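Local coordinates for protein putative sodium:solute symporter (Proteus mirabilis, PDB 5NV9) that carries the sialic acid N-acetylneuraminic acid into the cell, using the inward sodium gradient as its driving force, at residues T57-S60 with S61-M65; T77-I80 with G81-A85; V281-I284 with P285-F289. One frame throughout, in Å; residues are numbered along the deposited sequence.

Interaction 1 (T57-S60 with S61-M65); sequences TTLS and SITFM. With NA (sodium ion), chain B; SLB (N-acetyl-beta-neuraminic acid), chain D.
The two segments meet at the unwound break between helix 47-58 and helix 61-73, in a transmembrane helix of the LeuT fold, and S60 is the N-cap of the second half. S60 OG accepts from I62 N at 3.1 Å. With chi1 at 83° the hydroxyl sits between its own backbone N and carbonyl carbon, close to the new helix start, and S60 OG gives its proton to SLB O1B at 2.8 Å. One side chain thus closes the helix end and holds one oxygen of the sialic acid carboxylate. The other oxygen, O1A, takes an almost straight bond from S60 N (3.0 Å, 174°) and a weak one from T63 N. The donors cluster at a helix N-terminus, whose dipole would be expected to suit the negative charge.

T63 OG1 lies 2.6 Å from SLB O1A and accepts from SLB O7, while its CG2, anti to the backbone N, turns back to L59 and meets L59 CG at 3.5 Å, the two side chains crossing at about a right angle. At the other end of the sugar T58 OG1 shares a hydrogen bond with SLB O8. L59 is the first residue to leave helical geometry, and L59 O binds the sodium ion at 2.3 Å, the site being completed by A56, A339, S342 and S343. F64 N to S60 O restarts the regular helical bonding. Helix 328-361 packs against S60 and F64, helix 118-151 against S60 and I62, and helix 155-203 meets F64 through L189 and I196.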
loop_
_atom_site.group_PDB
_atom_site.type_symbol
_atom_site.label_atom_id
_atom_site.label_comp_id
_atom_site.label_asym_id
_atom_site.label_seq_id
_atom_site.Cartn_x
_atom_site.Cartn_y
_atom_site.Cartn_z
ATOM N N THR A 57 4.123 3.124 -3.800
ATOM C CA THR A 57 2.739 3.270 -3.264
ATOM C C THR A 57 2.423 2.047 -2.382
ATOM O O THR A 57 1.994 2.219 -1.283
ATOM C CB THR A 57 1.699 3.450 -4.421
ATOM O OG1 THR A 57 1.909 4.697 -5.101
ATOM C CG2 THR A 57 0.174 3.388 -3.953
ATOM N N THR A 58 2.677 0.814 -2.844
ATOM C CA THR A 58 2.249 -0.384 -2.074
ATOM C C THR A 58 3.160 -0.688 -0.893
ATOM O O THR A 58 2.696 -1.133 0.155
ATOM C CB THR A 58 2.139 -1.649 -2.957
ATOM O OG1 THR A 58 3.402 -1.879 -3.592
ATOM C CG2 THR A 58 1.076 -1.499 -4.025
ATOM N N LEU A 59 4.454 -0.411 -1.047
ATOM C CA LEU A 59 5.461 -0.747 -0.032
ATOM C C LEU A 59 5.714 0.436 0.866
ATOM O O LEU A 59 6.341 1.393 0.451
ATOM C CB LEU A 59 6.796 -1.133 -0.668
ATOM C CG LEU A 59 7.747 -1.931 0.226
ATOM C CD1 LEU A 59 8.795 -2.679 -0.603
ATOM C CD2 LEU A 59 8.420 -1.049 1.244
ATOM N N SER A 60 5.312 0.286 2.116
ATOM C CA SER A 60 5.302 1.373 3.095
ATOM C C SER A 60 6.204 1.015 4.274
ATOM O O SER A 60 6.945 0.024 4.241
ATOM C CB SER A 60 3.866 1.633 3.519
ATOM O OG SER A 60 3.424 0.759 4.530
ATOM N N SER A 61 6.135 1.793 5.335
ATOM C CA SER A 61 6.842 1.438 6.562
ATOM C C SER A 61 6.360 0.161 7.205
ATOM O O SER A 61 7.059 -0.409 8.025
ATOM C CB SER A 61 6.739 2.605 7.527
ATOM O OG SER A 61 5.381 2.779 7.854
ATOM N N ILE A 62 5.176 -0.312 6.832
ATOM C CA ILE A 62 4.660 -1.610 7.230
ATOM C C ILE A 62 5.599 -2.741 6.741
ATOM O O ILE A 62 6.043 -3.565 7.538
ATOM C CB ILE A 62 3.229 -1.847 6.639
ATOM C CG1 ILE A 62 2.203 -0.942 7.298
ATOM C CG2 ILE A 62 2.797 -3.309 6.772
ATOM C CD1 ILE A 62 0.896 -0.907 6.569
ATOM N N THR A 63 5.892 -2.777 5.446
ATOM C CA THR A 63 6.819 -3.762 4.907
ATOM C C THR A 63 8.217 -3.517 5.486
ATOM O O THR A 63 8.915 -4.472 5.909
ATOM C CB THR A 63 6.896 -3.708 3.341
ATOM O OG1 THR A 63 5.789 -4.397 2.751
ATOM C CG2 THR A 63 8.228 -4.286 2.790
ATOM N N PHE A 64 8.628 -2.237 5.527
ATOM C CA PHE A 64 10.037 -1.902 5.814
ATOM C C PHE A 64 10.420 -2.397 7.211
ATOM O O PHE A 64 11.502 -2.980 7.376
ATOM C CB PHE A 64 10.297 -0.399 5.684
ATOM C CG PHE A 64 11.761 -0.026 5.441
ATOM C CD1 PHE A 64 12.726 -0.189 6.430
ATOM C CD2 PHE A 64 12.151 0.538 4.237
ATOM C CE1 PHE A 64 14.077 0.144 6.180
ATOM C CE2 PHE A 64 13.495 0.914 3.978
ATOM C CZ PHE A 64 14.456 0.732 4.950
HETATM N N MSE A 65 9.547 -2.169 8.190
HETATM C CA MSE A 65 9.752 -2.596 9.581
HETATM C C MSE A 65 9.276 -3.994 9.896
HETATM O O MSE A 65 9.958 -4.682 10.646
HETATM C CB MSE A 65 9.062 -1.675 10.604
HETATM C CG MSE A 65 10.115 -0.960 11.474
HETATM SE SE MSE A 65 11.099 0.300 10.334
HETATM C CE MSE A 65 9.554 1.370 9.750
HETATM NA NA NA B . 5.696 3.625 0.188
HETATM C C1 SLB D . 2.919 -2.320 2.751
HETATM C C2 SLB D . 2.291 -3.437 1.962
HETATM C C3 SLB D . 1.736 -4.465 2.921
HETATM C C4 SLB D . 1.263 -5.750 2.205
HETATM C C5 SLB D . 2.494 -6.288 1.475
HETATM C C6 SLB D . 3.037 -5.219 0.504
HETATM C C7 SLB D . 4.292 -5.636 -0.275
HETATM C C8 SLB D . 4.774 -4.537 -1.185
HETATM C C9 SLB D . 5.919 -5.010 -2.080
HETATM C C10 SLB D . 2.786 -8.684 0.967
HETATM C C11 SLB D . 2.564 -9.706 -0.117
HETATM N N5 SLB D . 2.174 -7.515 0.732
HETATM O O1A SLB D . 4.173 -2.386 2.996
HETATM O O1B SLB D . 2.153 -1.378 3.184
HETATM O O2 SLB D . 1.234 -2.939 1.094
HETATM O O4 SLB D . 0.782 -6.750 3.168
HETATM O O6 SLB D . 3.373 -4.032 1.217
HETATM O O7 SLB D . 5.372 -5.926 0.618
HETATM O O8 SLB D . 3.700 -4.065 -1.989
HETATM O O9 SLB D . 5.500 -6.039 -3.010
HETATM O O10 SLB D . 3.516 -8.893 1.951
#

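Interaction 2 (T77-I80 with G81-A85); sequences TFII and GQYLA. With SLB (N-acetyl-beta-neuraminic acid), chain D.
Q82, in the first turn of helix 80-87 of this LeuT-fold transporter, packs against I79 of the turn before it and reaches on to the bound sialic acid. Both ends of its amide are used there. Q82 NE2 donates to SLB O7 at 3.0 Å in a nearly straight bond (171°), and OE1 accepts a very short bond from SLB O9; together with a water on NE2, these bonds are consistent with the way round the amide is modelled. The side chain is bent at chi2 (-71°), and Q82 CG rests 3.9 Å from I79 CG1, the two chains crossing at about a right angle.

The water ties the backbone to the ligand: it donates to F78 O and to the N-acetyl oxygen SLB O10 (2.6 Å), and accepts from Q82 NE2. F78 O therefore has two donors, the water and G81 N. The latter comes in well above the carbonyl plane, as does Q82 N at I79 O; both are bent i to i+3 bonds, continuing the pattern of I80 N to T77 O. An i to i+4 bond follows from L84 N to I80 O (153°), running nearly along the carbonyl axis. G81 O accepts from N247 ND2 of helix 236-253. At G81 the ligand's acetyl methyl, SLB C11, comes within 3.4 Å of G81 C, close packing against a residue without a side chain.

On the flank turned to helix 267-301, I79 and Y83 lie side by side, pointing the same way, and Y83 OH is satisfied by A282 O. I80 and L84 make a second such pair, and helix 236-253 meets I80 through M240. Where the first pair touches, I79 CD1 is 4.0 Å from Y83 CE2.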
loop_
_atom_site.group_PDB
_atom_site.type_symbol
_atom_site.label_atom_id
_atom_site.label_comp_id
_atom_site.label_asym_id
_atom_site.label_seq_id
_atom_site.Cartn_x
_atom_site.Cartn_y
_atom_site.Cartn_z
ATOM N N THR A 77 8.133 -17.601 4.939
ATOM C CA THR A 77 6.948 -18.070 4.194
ATOM C C THR A 77 6.092 -16.971 3.537
ATOM O O THR A 77 5.552 -17.191 2.485
ATOM C CB THR A 77 6.047 -18.989 5.017
ATOM O OG1 THR A 77 5.710 -18.378 6.247
ATOM C CG2 THR A 77 6.730 -20.291 5.255
ATOM N N PHE A 78 5.958 -15.813 4.175
ATOM C CA PHE A 78 5.213 -14.703 3.630
ATOM C C PHE A 78 5.672 -14.178 2.270
ATOM O O PHE A 78 4.899 -13.568 1.557
ATOM C CB PHE A 78 5.217 -13.539 4.601
ATOM C CG PHE A 78 4.138 -13.606 5.657
ATOM C CD1 PHE A 78 3.892 -14.790 6.390
ATOM C CD2 PHE A 78 3.457 -12.449 6.018
ATOM C CE1 PHE A 78 2.934 -14.824 7.398
ATOM C CE2 PHE A 78 2.465 -12.485 7.017
ATOM C CZ PHE A 78 2.220 -13.668 7.715
ATOM N N ILE A 79 6.930 -14.427 1.905
ATOM C CA ILE A 79 7.465 -13.987 0.634
ATOM C C ILE A 79 6.666 -14.631 -0.524
ATOM O O ILE A 79 6.629 -14.080 -1.622
ATOM C CB ILE A 79 9.018 -14.200 0.500
ATOM C CG1 ILE A 79 9.619 -13.157 -0.457
ATOM C CG2 ILE A 79 9.358 -15.644 0.073
ATOM C CD1 ILE A 79 11.090 -13.328 -0.742
ATOM N N ILE A 80 5.997 -15.743 -0.298
ATOM C CA ILE A 80 5.114 -16.294 -1.336
ATOM C C ILE A 80 4.128 -15.184 -1.771
ATOM O O ILE A 80 3.834 -15.028 -2.959
ATOM C CB ILE A 80 4.453 -17.617 -0.881
ATOM C CG1 ILE A 80 5.519 -18.712 -0.707
ATOM C CG2 ILE A 80 3.481 -18.155 -1.922
ATOM C CD1 ILE A 80 5.091 -19.810 0.244
ATOM N N GLY A 81 3.714 -14.338 -0.827
ATOM C CA GLY A 81 2.894 -13.168 -1.138
ATOM C C GLY A 81 3.349 -12.284 -2.268
ATOM O O GLY A 81 2.532 -11.840 -3.073
ATOM N N GLN A 82 4.655 -11.999 -2.320
ATOM C CA GLN A 82 5.260 -11.159 -3.352
ATOM C C GLN A 82 5.167 -11.749 -4.746
ATOM O O GLN A 82 4.882 -11.048 -5.741
ATOM C CB GLN A 82 6.764 -10.920 -3.033
ATOM C CG GLN A 82 7.001 -10.465 -1.617
ATOM C CD GLN A 82 6.517 -9.043 -1.388
ATOM O OE1 GLN A 82 6.425 -8.246 -2.316
ATOM N NE2 GLN A 82 6.332 -8.690 -0.147
ATOM N N TYR A 83 5.432 -13.043 -4.825
ATOM C CA TYR A 83 5.394 -13.737 -6.101
ATOM C C TYR A 83 3.971 -13.944 -6.614
ATOM O O TYR A 83 3.742 -13.952 -7.821
ATOM C CB TYR A 83 6.278 -15.017 -6.041
ATOM C CG TYR A 83 7.716 -14.571 -5.820
ATOM C CD1 TYR A 83 8.452 -14.010 -6.839
ATOM C CD2 TYR A 83 8.292 -14.588 -4.559
ATOM C CE1 TYR A 83 9.732 -13.509 -6.628
ATOM C CE2 TYR A 83 9.576 -14.093 -4.341
ATOM C CZ TYR A 83 10.282 -13.547 -5.381
ATOM O OH TYR A 83 11.565 -13.098 -5.182
ATOM N N LEU A 84 3.001 -14.030 -5.721
ATOM C CA LEU A 84 1.595 -14.094 -6.161
ATOM C C LEU A 84 1.153 -12.742 -6.717
ATOM O O LEU A 84 0.260 -12.689 -7.480
ATOM C CB LEU A 84 0.657 -14.472 -5.025
ATOM C CG LEU A 84 0.858 -15.903 -4.527
ATOM C CD1 LEU A 84 0.016 -16.205 -3.273
ATOM C CD2 LEU A 84 0.575 -16.897 -5.634
ATOM N N ALA A 85 1.795 -11.671 -6.294
ATOM C CA ALA A 85 1.459 -10.289 -6.682
ATOM C C ALA A 85 1.977 -10.064 -8.081
ATOM O O ALA A 85 1.415 -9.263 -8.830
ATOM C CB ALA A 85 2.080 -9.290 -5.730
HETATM C C1 SLB D . 2.919 -2.320 2.751
HETATM C C2 SLB D . 2.291 -3.437 1.962
HETATM C C3 SLB D . 1.736 -4.465 2.921
HETATM C C4 SLB D . 1.263 -5.750 2.205
HETATM C C5 SLB D . 2.494 -6.288 1.475
HETATM C C6 SLB D . 3.037 -5.219 0.504
HETATM C C7 SLB D . 4.292 -5.636 -0.275
HETATM C C8 SLB D . 4.774 -4.537 -1.185
HETATM C C9 SLB D . 5.919 -5.010 -2.080
HETATM C C10 SLB D . 2.786 -8.684 0.967
HETATM C C11 SLB D . 2.564 -9.706 -0.117
HETATM N N5 SLB D . 2.174 -7.515 0.732
HETATM O O1A SLB D . 4.173 -2.386 2.996
HETATM O O1B SLB D . 2.153 -1.378 3.184
HETATM O O2 SLB D . 1.234 -2.939 1.094
HETATM O O4 SLB D . 0.782 -6.750 3.168
HETATM O O6 SLB D . 3.373 -4.032 1.217
HETATM O O7 SLB D . 5.372 -5.926 0.618
HETATM O O8 SLB D . 3.700 -4.065 -1.989
HETATM O O9 SLB D . 5.500 -6.039 -3.010
HETATM O O10 SLB D . 3.516 -8.893 1.951
HETATM O O HOH W 1 5.498 -10.646 2.042
#

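Interaction 3 (V281-I284 with P285-F289); sequences VAII and PIFFF
The F287 ring receives the preceding turn at its edge: I284 O and I283 O both lie near the ring plane, with F287 CD1 3.5 Å from I283 O. CG of F287 is anti to the carbonyl carbon (chi1 -74°), which lays the ring back along the helix toward these oxygens and brings CE1 to the CG2 methyl of I283. The F288 ring meets I284 obliquely, F288 CE2 lying 3.9 Å from I284 CG2.

These rings gather round a proline kink in helix 267-301. P285 has no N-H to give, and P285 CD stands 3.4 Å from V281 O, where a regular helix would have a hydrogen bond. I286 N likewise makes no bond to the turn before; A282 O, released from the helix, is taken by Y83 OH, with I286 CD1 also 3.4 Å from A282 O. Across the break the backbone is joined by F287 N to I284 O, a short i to i+3 bond of 2.8 Å with the donor well above the carbonyl plane.

V281, on one side of the kink, touches the bound sialic acid, so the bend lies beside the substrate pocket. Helix 80-87 packs here through Q82, which meets V281 and P285, and through Y83 on I286. F288 makes an edge-to-face stack with F64 and sits against helix 61-73, while helix 155-203 lies along I284, F287 and F288.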
loop_
_atom_site.group_PDB
_atom_site.type_symbol
_atom_site.label_atom_id
_atom_site.label_comp_id
_atom_site.label_asym_id
_atom_site.label_seq_id
_atom_site.Cartn_x
_atom_site.Cartn_y
_atom_site.Cartn_z
ATOM N N VAL A 281 9.359 -6.029 -7.427
ATOM C CA VAL A 281 8.750 -6.897 -6.480
ATOM C C VAL A 281 9.497 -8.248 -6.470
ATOM O O VAL A 281 9.564 -8.932 -5.447
ATOM C CB VAL A 281 7.236 -7.047 -6.777
ATOM C CG1 VAL A 281 6.620 -8.086 -5.876
ATOM C CG2 VAL A 281 6.527 -5.714 -6.584
ATOM N N ALA A 282 10.029 -8.648 -7.617
ATOM C CA ALA A 282 10.787 -9.884 -7.683
ATOM C C ALA A 282 12.174 -9.791 -6.986
ATOM O O ALA A 282 12.740 -10.812 -6.615
ATOM C CB ALA A 282 10.960 -10.314 -9.142
ATOM N N ILE A 283 12.706 -8.598 -6.780
ATOM C CA ILE A 283 14.091 -8.443 -6.325
ATOM C C ILE A 283 14.171 -7.785 -4.967
ATOM O O ILE A 283 14.732 -8.346 -4.021
ATOM C CB ILE A 283 14.916 -7.629 -7.323
ATOM C CG1 ILE A 283 14.974 -8.349 -8.631
ATOM C CG2 ILE A 283 16.329 -7.420 -6.798
ATOM C CD1 ILE A 283 15.392 -9.791 -8.538
ATOM N N ILE A 284 13.516 -6.653 -4.811
ATOM C CA ILE A 284 13.640 -5.895 -3.542
ATOM C C ILE A 284 13.139 -6.528 -2.203
ATOM O O ILE A 284 13.903 -6.535 -1.248
ATOM C CB ILE A 284 13.229 -4.426 -3.766
ATOM C CG1 ILE A 284 14.186 -3.791 -4.815
ATOM C CG2 ILE A 284 13.257 -3.593 -2.491
ATOM C CD1 ILE A 284 15.695 -3.838 -4.528
ATOM N N PRO A 285 11.851 -7.016 -2.103
ATOM C CA PRO A 285 11.324 -7.676 -0.902
ATOM C C PRO A 285 12.204 -8.758 -0.348
ATOM O O PRO A 285 12.284 -8.914 0.881
ATOM C CB PRO A 285 9.991 -8.280 -1.394
ATOM C CG PRO A 285 9.545 -7.210 -2.333
ATOM C CD PRO A 285 10.788 -6.846 -3.091
ATOM N N ILE A 286 12.843 -9.532 -1.221
ATOM C CA ILE A 286 13.785 -10.526 -0.775
ATOM C C ILE A 286 14.797 -9.897 0.204
ATOM O O ILE A 286 15.189 -10.530 1.193
ATOM C CB ILE A 286 14.628 -11.099 -1.917
ATOM C CG1 ILE A 286 13.799 -11.871 -2.910
ATOM C CG2 ILE A 286 15.663 -12.067 -1.366
ATOM C CD1 ILE A 286 14.613 -12.300 -4.129
ATOM N N PHE A 287 15.229 -8.666 -0.070
ATOM C CA PHE A 287 16.209 -8.004 0.830
ATOM C C PHE A 287 15.632 -7.708 2.209
ATOM O O PHE A 287 16.388 -7.803 3.195
ATOM C CB PHE A 287 16.865 -6.771 0.225
ATOM C CG PHE A 287 17.878 -7.101 -0.805
ATOM C CD1 PHE A 287 17.497 -7.341 -2.124
ATOM C CD2 PHE A 287 19.216 -7.198 -0.470
ATOM C CE1 PHE A 287 18.439 -7.678 -3.087
ATOM C CE2 PHE A 287 20.147 -7.555 -1.428
ATOM C CZ PHE A 287 19.764 -7.797 -2.737
ATOM N N PHE A 288 14.318 -7.434 2.303
ATOM C CA PHE A 288 13.698 -7.199 3.617
ATOM C C PHE A 288 13.669 -8.491 4.468
ATOM O O PHE A 288 13.923 -8.451 5.660
ATOM C CB PHE A 288 12.345 -6.517 3.480
ATOM C CG PHE A 288 12.458 -5.094 3.021
ATOM C CD1 PHE A 288 12.863 -4.096 3.906
ATOM C CD2 PHE A 288 12.230 -4.739 1.715
ATOM C CE1 PHE A 288 13.054 -2.774 3.474
ATOM C CE2 PHE A 288 12.423 -3.416 1.274
ATOM C CZ PHE A 288 12.798 -2.432 2.160
ATOM N N PHE A 289 13.385 -9.622 3.842
ATOM C CA PHE A 289 13.471 -10.920 4.531
ATOM C C PHE A 289 14.921 -11.175 4.911
ATOM O O PHE A 289 15.203 -11.536 6.056
ATOM C CB PHE A 289 12.928 -12.051 3.633
ATOM C CG PHE A 289 11.433 -12.045 3.552
ATOM C CD1 PHE A 289 10.695 -12.634 4.560
ATOM C CD2 PHE A 289 10.745 -11.353 2.533
ATOM C CE1 PHE A 289 9.292 -12.622 4.517
ATOM C CE2 PHE A 289 9.337 -11.316 2.523
ATOM C CZ PHE A 289 8.612 -11.941 3.532
#

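How the interactions relate
Along the chain the three contacts come in series, from the helix 47-58/61-73 break through the start of helix 80-87 to the kink of helix 267-301. Interactions 1 and 2 have centres about 14 Å apart and do not touch; the sialic acid bridges them, its carboxylate held at interaction 1, its glycerol tail shared by both, and its N-acetyl group met at interaction 2 by a water and the G81 backbone. Interaction 3 touches both, through F288 and P285; its centre is about 12 Å from that of interaction 1 and 10 Å from that of interaction 2. A helix break, a helix start and a proline kink thus border one pocket, and interaction 1 also supplies a sodium ligand.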